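Esterase (Alcaligenes sp., PDB 2WKW) probably hydrolyses carboxylic ester bonds, acting as a carboxylesterase with the alpha/beta-hydrolase fold. Local coordinates at residues A[228-233]-A[296-301]; A[142-147]-A[259-264]; A[66-71]-A[200-205]; A[246-251]-A[270-275]. All coordinates share one frame; numbering follows the deposited sequence.

Interaction 1 of 4, residues A[228-233]-A[296-301]; sequences SVEPGE and NSHMMM. With W22 ([(2S)-4-methyl-3-oxo-2,3,4,5-tetrahydro-1H-1,4-benzodiazepin-2-yl]acetic acid), chain C.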
# COMPACT_ATOMS: atom_id res chain seq x y z
N SER A 228 -7.86 19.93 -8.09
CA SER A 228 -6.42 19.94 -7.84
C SER A 228 -6.15 20.67 -6.53
O SER A 228 -6.37 21.88 -6.43
CB SER A 228 -5.70 20.62 -9.01
OG SER A 228 -4.30 20.41 -8.95
N VAL A 229 -5.69 19.94 -5.51
CA VAL A 229 -5.44 20.54 -4.19
C VAL A 229 -4.00 21.00 -4.03
O VAL A 229 -3.06 20.20 -4.06
CB VAL A 229 -5.78 19.54 -3.06
CG1 VAL A 229 -5.51 20.17 -1.68
CG2 VAL A 229 -7.24 19.03 -3.17
N GLU A 230 -3.80 22.30 -3.84
CA GLU A 230 -2.45 22.90 -3.71
C GLU A 230 -1.38 22.31 -4.64
O GLU A 230 -0.35 21.80 -4.18
CB GLU A 230 -2.01 22.90 -2.23
CG GLU A 230 -2.90 23.80 -1.38
CD GLU A 230 -2.30 24.21 -0.05
OE1 GLU A 230 -1.21 23.72 0.33
OE2 GLU A 230 -2.93 25.04 0.63
N PRO A 231 -1.61 22.38 -5.96
CA PRO A 231 -0.69 21.76 -6.90
C PRO A 231 0.69 22.39 -6.83
O PRO A 231 0.81 23.60 -6.54
CB PRO A 231 -1.31 22.03 -8.28
CG PRO A 231 -2.16 23.27 -8.09
CD PRO A 231 -2.64 23.21 -6.64
N GLY A 232 1.72 21.58 -7.07
CA GLY A 232 3.08 22.09 -7.27
C GLY A 232 3.14 23.01 -8.48
O GLY A 232 3.90 23.96 -8.49
N GLU A 233 2.34 22.73 -9.50
CA GLU A 233 2.17 23.65 -10.63
C GLU A 233 0.79 23.54 -11.25
O GLU A 233 0.19 22.46 -11.27
CB GLU A 233 3.26 23.47 -11.71
CG GLU A 233 3.25 22.14 -12.42
CD GLU A 233 4.53 21.87 -13.22
OE1 GLU A 233 5.01 22.80 -13.93
OE2 GLU A 233 5.04 20.72 -13.16
N ASN A 296 -6.09 26.21 7.51
CA ASN A 296 -5.78 24.96 6.80
C ASN A 296 -4.36 24.86 6.32
O ASN A 296 -3.81 25.82 5.74
CB ASN A 296 -6.73 24.72 5.63
CG ASN A 296 -8.08 24.22 6.09
OD1 ASN A 296 -9.03 24.99 6.15
ND2 ASN A 296 -8.15 22.94 6.47
N SER A 297 -3.77 23.68 6.53
CA SER A 297 -2.41 23.38 6.12
C SER A 297 -2.43 22.78 4.72
O SER A 297 -3.50 22.67 4.10
CB SER A 297 -1.81 22.36 7.10
OG SER A 297 -2.43 21.09 6.93
N HIS A 298 -1.25 22.37 4.23
CA HIS A 298 -1.10 21.69 2.93
C HIS A 298 -1.79 20.32 2.96
O HIS A 298 -2.24 19.81 1.92
CB HIS A 298 0.40 21.54 2.60
CG HIS A 298 0.68 20.95 1.25
ND1 HIS A 298 0.16 21.48 0.10
CD2 HIS A 298 1.43 19.88 0.88
CE1 HIS A 298 0.56 20.76 -0.94
NE2 HIS A 298 1.33 19.78 -0.49
N MET A 299 -1.88 19.75 4.16
CA MET A 299 -2.52 18.45 4.35
C MET A 299 -3.97 18.65 4.78
O MET A 299 -4.41 18.07 5.78
CB MET A 299 -1.77 17.65 5.43
CG MET A 299 -0.33 17.32 5.05
SD MET A 299 -0.21 16.33 3.52
CE MET A 299 -0.89 14.76 4.07
N MET A 300 -4.71 19.45 4.01
CA MET A 300 -6.05 19.90 4.42
C MET A 300 -7.06 18.74 4.51
O MET A 300 -8.04 18.83 5.27
CB MET A 300 -6.57 21.02 3.48
CG MET A 300 -6.82 20.57 2.04
SD MET A 300 -7.38 21.94 1.01
CE MET A 300 -5.90 22.96 0.99
N MET A 301 -6.81 17.66 3.76
CA MET A 301 -7.63 16.44 3.85
C MET A 301 -7.49 15.72 5.19
O MET A 301 -8.29 14.82 5.49
CB MET A 301 -7.35 15.49 2.67
CG MET A 301 -5.98 14.73 2.68
SD MET A 301 -4.48 15.75 2.62
CE MET A 301 -4.54 16.29 0.91
O1 W22 C . 3.95 16.69 -3.02
C9 W22 C . 4.37 17.42 -2.12
C10 W22 C . 5.32 18.58 -2.39
C11 W22 C . 5.40 18.97 -3.88
C12 W22 C . 5.96 20.38 -3.99
O3 W22 C . 5.78 21.21 -3.06
O2 W22 C . 6.62 20.67 -5.01
N1 W22 C . 4.00 17.27 -0.83
C8 W22 C . 3.06 16.23 -0.40
C7 W22 C . 4.48 18.14 0.23
C4 W22 C . 5.96 17.96 0.46
C5 W22 C . 6.94 18.07 -0.55
N2 W22 C . 6.66 18.33 -1.87
C3 W22 C . 6.32 17.66 1.77
C2 W22 C . 7.65 17.46 2.08
C1 W22 C . 8.64 17.56 1.10
C6 W22 C . 8.28 17.86 -0.21

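Interaction 2 of 4, residues A[142-147]-A[259-264]; sequences WAIFRF and FPRWAP. With W22 ([(2S)-4-methyl-3-oxo-2,3,4,5-tetrahydro-1H-1,4-benzodiazepin-2-yl]acetic acid), chain C.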
# COMPACT_ATOMS: atom_id res chain seq x y z
N TRP A 142 7.56 20.05 7.85
CA TRP A 142 6.81 20.97 8.71
C TRP A 142 6.56 22.30 8.03
O TRP A 142 5.45 22.83 8.07
CB TRP A 142 7.58 21.18 10.01
CG TRP A 142 6.86 21.97 11.07
CD1 TRP A 142 6.79 23.33 11.18
CD2 TRP A 142 6.15 21.43 12.19
NE1 TRP A 142 6.08 23.68 12.31
CE2 TRP A 142 5.68 22.53 12.95
CE3 TRP A 142 5.86 20.13 12.63
CZ2 TRP A 142 4.93 22.37 14.12
CZ3 TRP A 142 5.13 19.97 13.80
CH2 TRP A 142 4.66 21.09 14.52
N ALA A 143 7.60 22.84 7.39
CA ALA A 143 7.52 24.15 6.73
C ALA A 143 6.81 24.07 5.39
O ALA A 143 6.03 24.96 5.02
CB ALA A 143 8.93 24.75 6.56
N ILE A 144 7.09 23.01 4.64
CA ILE A 144 6.41 22.80 3.35
C ILE A 144 4.90 22.59 3.55
O ILE A 144 4.09 23.06 2.73
CB ILE A 144 7.06 21.64 2.54
CG1 ILE A 144 8.50 22.05 2.13
CG2 ILE A 144 6.23 21.29 1.34
CD1 ILE A 144 9.42 20.87 1.77
N PHE A 145 4.54 21.92 4.64
CA PHE A 145 3.12 21.67 4.95
C PHE A 145 2.45 22.92 5.53
O PHE A 145 1.23 22.97 5.65
CB PHE A 145 2.96 20.52 5.96
CG PHE A 145 3.24 19.13 5.40
CD1 PHE A 145 2.96 18.80 4.08
CD2 PHE A 145 3.73 18.12 6.24
CE1 PHE A 145 3.18 17.49 3.61
CE2 PHE A 145 3.95 16.82 5.77
CZ PHE A 145 3.68 16.51 4.46
N ARG A 146 3.28 23.91 5.92
CA ARG A 146 2.83 25.17 6.54
C ARG A 146 2.13 24.94 7.89
O ARG A 146 1.14 25.61 8.20
CB ARG A 146 1.96 26.02 5.59
CG ARG A 146 2.56 26.21 4.18
CD ARG A 146 1.82 27.34 3.37
NE ARG A 146 0.36 27.13 3.37
CZ ARG A 146 -0.27 26.19 2.66
NH1 ARG A 146 0.40 25.36 1.85
NH2 ARG A 146 -1.59 26.08 2.76
N PHE A 147 2.64 24.01 8.68
CA PHE A 147 2.15 23.86 10.05
C PHE A 147 2.55 25.08 10.90
O PHE A 147 1.91 25.39 11.92
CB PHE A 147 2.69 22.59 10.71
CG PHE A 147 2.26 21.31 10.04
CD1 PHE A 147 1.13 21.27 9.21
CD2 PHE A 147 2.96 20.12 10.29
CE1 PHE A 147 0.73 20.07 8.60
CE2 PHE A 147 2.55 18.92 9.70
CZ PHE A 147 1.43 18.89 8.85
N PHE A 259 5.03 32.11 2.84
CA PHE A 259 5.92 31.06 2.32
C PHE A 259 6.28 31.28 0.83
O PHE A 259 5.41 31.22 -0.05
CB PHE A 259 5.29 29.66 2.52
CG PHE A 259 5.15 29.27 3.98
CD1 PHE A 259 4.04 29.68 4.71
CD2 PHE A 259 6.14 28.53 4.62
CE1 PHE A 259 3.91 29.34 6.05
CE2 PHE A 259 6.01 28.18 5.96
CZ PHE A 259 4.89 28.59 6.68
N PRO A 260 7.57 31.56 0.56
CA PRO A 260 8.03 31.80 -0.82
C PRO A 260 7.79 30.62 -1.74
O PRO A 260 7.61 30.81 -2.95
CB PRO A 260 9.52 32.07 -0.65
CG PRO A 260 9.62 32.65 0.72
CD PRO A 260 8.63 31.85 1.54
N ARG A 261 7.77 29.41 -1.19
CA ARG A 261 7.40 28.22 -1.97
C ARG A 261 5.97 28.34 -2.50
O ARG A 261 5.69 27.96 -3.64
CB ARG A 261 7.51 26.96 -1.10
CG ARG A 261 7.11 25.67 -1.79
CD ARG A 261 7.37 24.47 -0.90
NE ARG A 261 7.50 23.27 -1.70
CZ ARG A 261 8.66 22.66 -1.94
NH1 ARG A 261 9.78 23.14 -1.43
NH2 ARG A 261 8.68 21.57 -2.68
N TRP A 262 5.08 28.85 -1.66
CA TRP A 262 3.64 28.75 -1.91
C TRP A 262 3.00 29.97 -2.56
O TRP A 262 2.12 29.82 -3.43
CB TRP A 262 2.91 28.34 -0.61
CG TRP A 262 3.14 26.89 -0.32
CD1 TRP A 262 3.88 26.37 0.71
CD2 TRP A 262 2.69 25.79 -1.11
NE1 TRP A 262 3.90 24.98 0.61
CE2 TRP A 262 3.18 24.60 -0.49
CE3 TRP A 262 1.93 25.67 -2.29
CZ2 TRP A 262 2.92 23.32 -1.01
CZ3 TRP A 262 1.68 24.40 -2.81
CH2 TRP A 262 2.17 23.24 -2.16
N ALA A 263 3.43 31.16 -2.14
CA ALA A 263 2.87 32.41 -2.65
C ALA A 263 2.83 32.48 -4.21
O ALA A 263 1.77 32.75 -4.77
CB ALA A 263 3.60 33.65 -2.03
N PRO A 264 3.95 32.16 -4.90
CA PRO A 264 3.89 32.20 -6.38
C PRO A 264 2.99 31.15 -7.03
O PRO A 264 2.52 31.36 -8.15
CB PRO A 264 5.35 31.96 -6.82
CG PRO A 264 6.17 31.94 -5.59
CD PRO A 264 5.29 31.82 -4.39
O1 W22 C . 3.95 16.69 -3.02
C9 W22 C . 4.37 17.42 -2.12
C10 W22 C . 5.32 18.58 -2.39
C11 W22 C . 5.40 18.97 -3.88
C12 W22 C . 5.96 20.38 -3.99
O3 W22 C . 5.78 21.21 -3.06
O2 W22 C . 6.62 20.67 -5.01
N1 W22 C . 4.00 17.27 -0.83
C8 W22 C . 3.06 16.23 -0.40
C7 W22 C . 4.48 18.14 0.23
C4 W22 C . 5.96 17.96 0.46
C5 W22 C . 6.94 18.07 -0.55
N2 W22 C . 6.66 18.33 -1.87
C3 W22 C . 6.32 17.66 1.77
C2 W22 C . 7.65 17.46 2.08
C1 W22 C . 8.64 17.56 1.10
C6 W22 C . 8.28 17.86 -0.21

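Interaction 3 of 4, residues A[66-71]-A[200-205]; sequences TLIHGC and TVLLSH. With W22 ([(2S)-4-methyl-3-oxo-2,3,4,5-tetrahydro-1H-1,4-benzodiazepin-2-yl]acetic acid), chain C.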
# COMPACT_ATOMS: atom_id res chain seq x y z
N THR A 66 -11.68 9.68 -8.13
CA THR A 66 -10.37 9.03 -8.07
C THR A 66 -9.41 9.93 -7.28
O THR A 66 -9.18 11.09 -7.66
CB THR A 66 -9.83 8.73 -9.47
OG1 THR A 66 -10.71 7.80 -10.14
CG2 THR A 66 -8.41 8.13 -9.38
N LEU A 67 -8.88 9.40 -6.18
CA LEU A 67 -8.06 10.19 -5.26
C LEU A 67 -6.57 9.90 -5.49
O LEU A 67 -6.15 8.74 -5.46
CB LEU A 67 -8.47 9.96 -3.81
CG LEU A 67 -9.87 10.37 -3.33
CD1 LEU A 67 -10.92 9.33 -3.68
CD2 LEU A 67 -9.88 10.61 -1.82
N ILE A 68 -5.79 10.96 -5.73
CA ILE A 68 -4.40 10.87 -6.21
C ILE A 68 -3.44 11.61 -5.27
O ILE A 68 -3.40 12.86 -5.24
CB ILE A 68 -4.29 11.43 -7.65
CG1 ILE A 68 -5.34 10.75 -8.55
CG2 ILE A 68 -2.89 11.22 -8.21
CD1 ILE A 68 -5.76 11.60 -9.79
N HIS A 69 -2.64 10.86 -4.51
CA HIS A 69 -1.76 11.47 -3.49
C HIS A 69 -0.57 12.19 -4.15
O HIS A 69 -0.30 11.99 -5.35
CB HIS A 69 -1.23 10.39 -2.53
CG HIS A 69 -0.37 9.37 -3.20
ND1 HIS A 69 0.92 9.63 -3.60
CD2 HIS A 69 -0.63 8.09 -3.58
CE1 HIS A 69 1.43 8.56 -4.19
NE2 HIS A 69 0.51 7.61 -4.18
N GLY A 70 0.15 12.97 -3.34
CA GLY A 70 1.34 13.73 -3.76
C GLY A 70 2.66 13.02 -3.47
O GLY A 70 2.71 11.78 -3.46
N CYS A 71 3.72 13.80 -3.24
CA CYS A 71 5.04 13.21 -2.97
C CYS A 71 5.07 12.59 -1.60
O CYS A 71 4.26 12.92 -0.74
CB CYS A 71 6.17 14.25 -3.04
SG CYS A 71 6.57 15.00 -1.44
N THR A 200 -14.89 9.84 -14.52
CA THR A 200 -14.50 9.95 -13.12
C THR A 200 -14.04 11.38 -12.84
O THR A 200 -13.54 12.08 -13.73
CB THR A 200 -13.40 8.88 -12.73
OG1 THR A 200 -13.04 9.01 -11.34
CG2 THR A 200 -12.16 9.02 -13.59
N VAL A 201 -14.22 11.81 -11.60
CA VAL A 201 -13.62 13.03 -11.15
C VAL A 201 -12.20 12.69 -10.69
O VAL A 201 -12.00 11.82 -9.82
CB VAL A 201 -14.44 13.65 -9.99
CG1 VAL A 201 -13.77 14.91 -9.50
CG2 VAL A 201 -15.89 13.94 -10.45
N LEU A 202 -11.21 13.37 -11.26
CA LEU A 202 -9.82 13.22 -10.78
C LEU A 202 -9.50 14.27 -9.74
O LEU A 202 -9.60 15.48 -10.01
CB LEU A 202 -8.82 13.28 -11.94
CG LEU A 202 -9.03 12.34 -13.12
CD1 LEU A 202 -8.01 12.65 -14.22
CD2 LEU A 202 -8.95 10.87 -12.67
N LEU A 203 -9.12 13.81 -8.55
CA LEU A 203 -8.75 14.71 -7.46
C LEU A 203 -7.32 14.42 -7.03
O LEU A 203 -7.01 13.30 -6.58
CB LEU A 203 -9.74 14.56 -6.28
CG LEU A 203 -9.65 15.51 -5.06
CD1 LEU A 203 -10.98 15.52 -4.26
CD2 LEU A 203 -8.52 15.12 -4.14
N SER A 204 -6.45 15.41 -7.17
CA SER A 204 -5.01 15.19 -6.95
C SER A 204 -4.44 16.23 -5.98
O SER A 204 -5.17 17.12 -5.51
CB SER A 204 -4.27 15.21 -8.30
OG SER A 204 -4.26 16.52 -8.84
N HIS A 205 -3.15 16.12 -5.67
CA HIS A 205 -2.57 16.86 -4.55
C HIS A 205 -1.10 17.13 -4.78
O HIS A 205 -0.33 16.20 -5.01
CB HIS A 205 -2.74 16.06 -3.23
CG HIS A 205 -2.24 16.78 -2.02
ND1 HIS A 205 -1.47 16.18 -1.05
CD2 HIS A 205 -2.41 18.07 -1.62
CE1 HIS A 205 -1.19 17.06 -0.11
NE2 HIS A 205 -1.76 18.21 -0.42
O1 W22 C . 3.95 16.69 -3.02
C9 W22 C . 4.37 17.42 -2.12
C10 W22 C . 5.32 18.58 -2.39
C11 W22 C . 5.40 18.97 -3.88
C12 W22 C . 5.96 20.38 -3.99
O3 W22 C . 5.78 21.21 -3.06
O2 W22 C . 6.62 20.67 -5.01
N1 W22 C . 4.00 17.27 -0.83
C8 W22 C . 3.06 16.23 -0.40
C7 W22 C . 4.48 18.14 0.23
C4 W22 C . 5.96 17.96 0.46
C5 W22 C . 6.94 18.07 -0.55
N2 W22 C . 6.66 18.33 -1.87
C3 W22 C . 6.32 17.66 1.77
C2 W22 C . 7.65 17.46 2.08
C1 W22 C . 8.64 17.56 1.10
C6 W22 C . 8.28 17.86 -0.21
O HOH W 1 -0.89 13.39 -0.97

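Interaction 4 of 4, residues A[246-251]-A[270-275]; sequences IPVLVV and HAFIDA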
# COMPACT_ATOMS: atom_id res chain seq x y z
N ILE A 246 -13.76 20.75 -19.56
CA ILE A 246 -13.70 20.02 -18.29
C ILE A 246 -13.72 20.98 -17.13
O ILE A 246 -12.84 21.83 -17.03
CB ILE A 246 -12.44 19.11 -18.21
CG1 ILE A 246 -12.50 18.04 -19.30
CG2 ILE A 246 -12.35 18.48 -16.81
CD1 ILE A 246 -11.21 17.27 -19.54
N PRO A 247 -14.73 20.86 -16.25
CA PRO A 247 -14.78 21.74 -15.09
C PRO A 247 -13.56 21.54 -14.19
O PRO A 247 -13.16 20.39 -13.94
CB PRO A 247 -16.07 21.29 -14.38
CG PRO A 247 -16.90 20.67 -15.44
CD PRO A 247 -15.93 20.01 -16.37
N VAL A 248 -12.98 22.64 -13.70
CA VAL A 248 -11.73 22.63 -12.92
C VAL A 248 -11.86 23.39 -11.60
O VAL A 248 -12.28 24.56 -11.57
CB VAL A 248 -10.55 23.24 -13.73
CG1 VAL A 248 -9.32 23.51 -12.84
CG2 VAL A 248 -10.20 22.34 -14.88
N LEU A 249 -11.52 22.72 -10.50
CA LEU A 249 -11.41 23.37 -9.19
C LEU A 249 -9.97 23.23 -8.68
O LEU A 249 -9.41 22.12 -8.70
CB LEU A 249 -12.39 22.74 -8.19
CG LEU A 249 -12.44 23.34 -6.77
CD1 LEU A 249 -12.97 24.77 -6.79
CD2 LEU A 249 -13.32 22.49 -5.86
N VAL A 250 -9.37 24.35 -8.26
CA VAL A 250 -8.04 24.35 -7.67
C VAL A 250 -8.21 24.93 -6.28
O VAL A 250 -8.82 25.99 -6.14
CB VAL A 250 -7.04 25.21 -8.51
CG1 VAL A 250 -5.70 25.39 -7.78
CG2 VAL A 250 -6.81 24.57 -9.88
N VAL A 251 -7.72 24.23 -5.26
CA VAL A 251 -8.02 24.58 -3.86
C VAL A 251 -6.75 24.95 -3.11
O VAL A 251 -5.77 24.19 -3.14
CB VAL A 251 -8.72 23.39 -3.10
CG1 VAL A 251 -9.17 23.81 -1.69
CG2 VAL A 251 -9.92 22.86 -3.88
N HIS A 270 -4.06 31.31 -10.06
CA HIS A 270 -5.06 32.34 -10.42
C HIS A 270 -4.98 32.70 -11.91
O HIS A 270 -6.02 32.76 -12.58
CB HIS A 270 -4.89 33.62 -9.58
CG HIS A 270 -5.65 33.60 -8.29
ND1 HIS A 270 -7.02 33.53 -8.23
CD2 HIS A 270 -5.21 33.66 -7.00
CE1 HIS A 270 -7.41 33.54 -6.96
NE2 HIS A 270 -6.33 33.61 -6.20
N ALA A 271 -3.77 32.92 -12.41
CA ALA A 271 -3.56 33.22 -13.83
C ALA A 271 -4.05 32.07 -14.71
O ALA A 271 -4.64 32.30 -15.78
CB ALA A 271 -2.08 33.53 -14.13
N PHE A 272 -3.81 30.84 -14.26
CA PHE A 272 -4.31 29.68 -14.99
C PHE A 272 -5.84 29.72 -15.09
O PHE A 272 -6.40 29.62 -16.19
CB PHE A 272 -3.82 28.37 -14.32
CG PHE A 272 -4.66 27.16 -14.64
CD1 PHE A 272 -4.83 26.73 -15.95
CD2 PHE A 272 -5.27 26.44 -13.62
CE1 PHE A 272 -5.61 25.61 -16.26
CE2 PHE A 272 -6.06 25.31 -13.92
CZ PHE A 272 -6.23 24.89 -15.24
N ILE A 273 -6.51 29.86 -13.95
CA ILE A 273 -7.97 29.84 -13.86
C ILE A 273 -8.59 30.99 -14.67
O ILE A 273 -9.55 30.78 -15.42
CB ILE A 273 -8.45 29.88 -12.38
CG1 ILE A 273 -8.06 28.58 -11.66
CG2 ILE A 273 -9.97 30.10 -12.28
CD1 ILE A 273 -8.71 27.29 -12.23
N ASP A 274 -8.01 32.18 -14.54
CA ASP A 274 -8.52 33.34 -15.28
C ASP A 274 -8.44 33.12 -16.78
O ASP A 274 -9.41 33.40 -17.49
CB ASP A 274 -7.80 34.63 -14.85
CG ASP A 274 -8.09 34.99 -13.41
OD1 ASP A 274 -9.05 34.43 -12.85
OD2 ASP A 274 -7.38 35.83 -12.84
N ALA A 275 -7.31 32.60 -17.26
CA ALA A 275 -7.12 32.32 -18.68
C ALA A 275 -7.99 31.16 -19.17
O ALA A 275 -8.44 31.15 -20.33
CB ALA A 275 -5.66 32.06 -19.00

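Interaction 1 of 4, residues A[228-233]-A[296-301]
Glu230 and His298 run alongside each other with their tips pointing opposite ways, and each step along the Glu230 side chain meets the facing segment. Its CB lies 3.5 Å from His298 ND1, against the imidazole. CG leaves anti to the carbonyl carbon (chi1 -65°), and the extended chain beyond it runs between the ring and the methyl end of Met300, with CG 3.9 Å from Met300 CE. At the tip the two oxygens have separate tasks. OE1 accepts a short, nearly straight bond from His298 ND1 (2.6 Å, 165°); the oxygen lies in the ring plane, whereas the nitrogen approaches OE1 on its anti side, somewhat out of the carboxylate plane. OE2 touches Met300 CE at 3.6 Å and is held from elsewhere by a salt bridge to Arg146 NH2 and a bond from Gly253 N, which fix the rotation of the carboxylate. Since His298 NE2 is hydrogen-bonded to Ser206 OG, the Ser206-His298-Glu230 chain is consistent with the catalytic triad of alpha/beta-hydrolases, and W22 C7 lies 3.6 Å from His298 CD2. Next to Glu230 in the chain, Val229 CG1 meets Met300 SD at 3.7 Å. Strand 223-229, which carries Val229, runs between strands 200-205 and 248-252, while Met300 packs on Val309 of helix 306-321.

Interaction 2 of 4, residues A[142-147]-A[259-264]
Trp262 and Phe259 hold the side chain of Arg146 between them, each ring offering it a face, and Arg146 CD touches both, 3.5 Å from Phe259 CD1 and from Trp262 CD1. Over the Phe259 ring, Arg146 CG sits nearly above the centre, 3.9 Å from the ring centroid, a CH-pi contact. The chain then bends at chi3 (-52°) and carries the guanidinium over the five-membered ring of Trp262, a cation-pi contact with CZ 4.6 Å from that ring's centroid. The group does not lie flat there. Its plane stands 69° from the indole, with NH1 the part nearest the face. The opposite face of the same indole is covered by CG of Arg261. At its edge, Trp262 NE1 donates to Ile144 O (2.9 Å, 144°), meeting a lone pair in the carbonyl plane although the oxygen is tilted from the indole plane; this ties the indole to the end of helix 138-144, where Arg146, with positive phi, forms a Schellman motif. Arg261 runs extended across Ile144, whose CG2 lies over a face of the guanidinium, 3.8 Å from Arg261 NE. That nitrogen donates to the ligand carboxylate oxygen W22 O3 at 3.0 Å, and NH2 adds a weak bond to it. Ile144 CG2 also packs against W22 C4 at 3.5 Å. Beyond the segments, Arg146 NH2 forms a salt bridge with Glu230, and Arg261 NH2 reaches Tyr39 OH of the second subunit. The contact thus joins the end of helix 138-144 to the entry into helix 263-278, with Phe145 and Phe147 packing on Leu168 of helix 165-171.

Interaction 3 of 4, residues A[66-71]-A[200-205]
Between Thr66 and Val201 the two strands are joined by an almost straight bond, Thr66 N to Val201 O (2.7 Å, 176°), which opens a regular parallel ladder. Leu203 N returns the bond to Thr66 O at 2.9 Å, and Ile68 N then reaches Leu203 O at 2.8 Å, though along a more bent path (139°). At the start of the ladder the side chains add to the grip: Thr66 OG1 donates to Thr200 OG1 at 2.9 Å, the two threonines crossing at about a right angle. Thr200 puts its hydroxyl there by holding OG1 anti to its own N, and the same oxygen is bonded to Pro64 O. On that face Ile68 CD1 rests 4.1 Å from Leu202 CB.

Toward the C-terminal ends the ladder loosens. Ile68 O and His205 N are 3.3 Å apart but badly angled, and Ile68 O is instead bonded to Ser208 OG. Past the last ladder bond a water links the segments, accepting from Gly70 N at 2.6 Å and lying 2.9 Å from His205 ND1, at the edge of the imidazole. His205 NE2 is hydrogen-bonded to His298 O. Just beyond, Cys71 N donates to W22 O1; with Gln207 N also bonded to the ligand, this resembles an oxyanion hole. The pair lies central in the sheet, strand 99-103 flanking 65-68 and strand 223-229 flanking 200-205, with helix 185-197 packed over Thr66 and Ile68.

Interaction 4 of 4, residues A[246-251]-A[270-275]
A beta-alpha-beta unit, strand 248-252, helix 263-278 and strand 283-287, is packed together here through Val248 and Val250 on the strand and Phe272 and Ile273 on the helix. Helical residues 270-275 run back almost antiparallel to strand residues 248-251 (162°), the axes of these short segments 10.1 Å apart at closest approach, and the interface is wholly apolar. Two methyls, one from each valine, do the touching. Val248 presents CG1, which sits between the two helix residues, 3.9 Å from both Phe272 CE2 and Ile273 CD1. Val250 turns its other branch: CG2, anti to the carbonyl carbon, lies 4.1 Å from Ile273 CD1 and 4.2 Å from Phe272 CE2, where it comes near the plane of the ring, at its edge. Val248 CG1 instead approaches that ring obliquely. Ile273 reaches the strand because its chain turns at both torsions (chi1 -67°, chi2 -63°), carrying CD1 in between the valines, and it also touches Leu285 of strand 283-287. Phe213 of helix 211-218 meets the Phe272 ring edge-to-face and also packs on Val248. Aliphatic strand residues under an amphipathic crossover helix are the usual packing of the layered alpha/beta-hydrolase core.

Overall arrangement
Interactions 1, 3 and 4 all reach one sheet, in which strands 65-68, 200-205, 223-229 and 248-252 lie side by side. Interaction 1 is central to the set, its centre 10 Å from that of interaction 2, 11 Å from 3 and 14 Å from 4, and it touches all three. Interactions 2 and 4 share helix 263-278 with centres about 21 Å apart, one at the entry to the helix and the other farther along it. Along the chain, interaction 3 closes before 1 and 4 begin, 4 falls within the span of 1, and 2 crosses all three. Distant segments thereby converge on W22, which contacts interactions 1, 2 and 3, whereas interaction 4 lies in the strand-helix packing of the core and does not touch it.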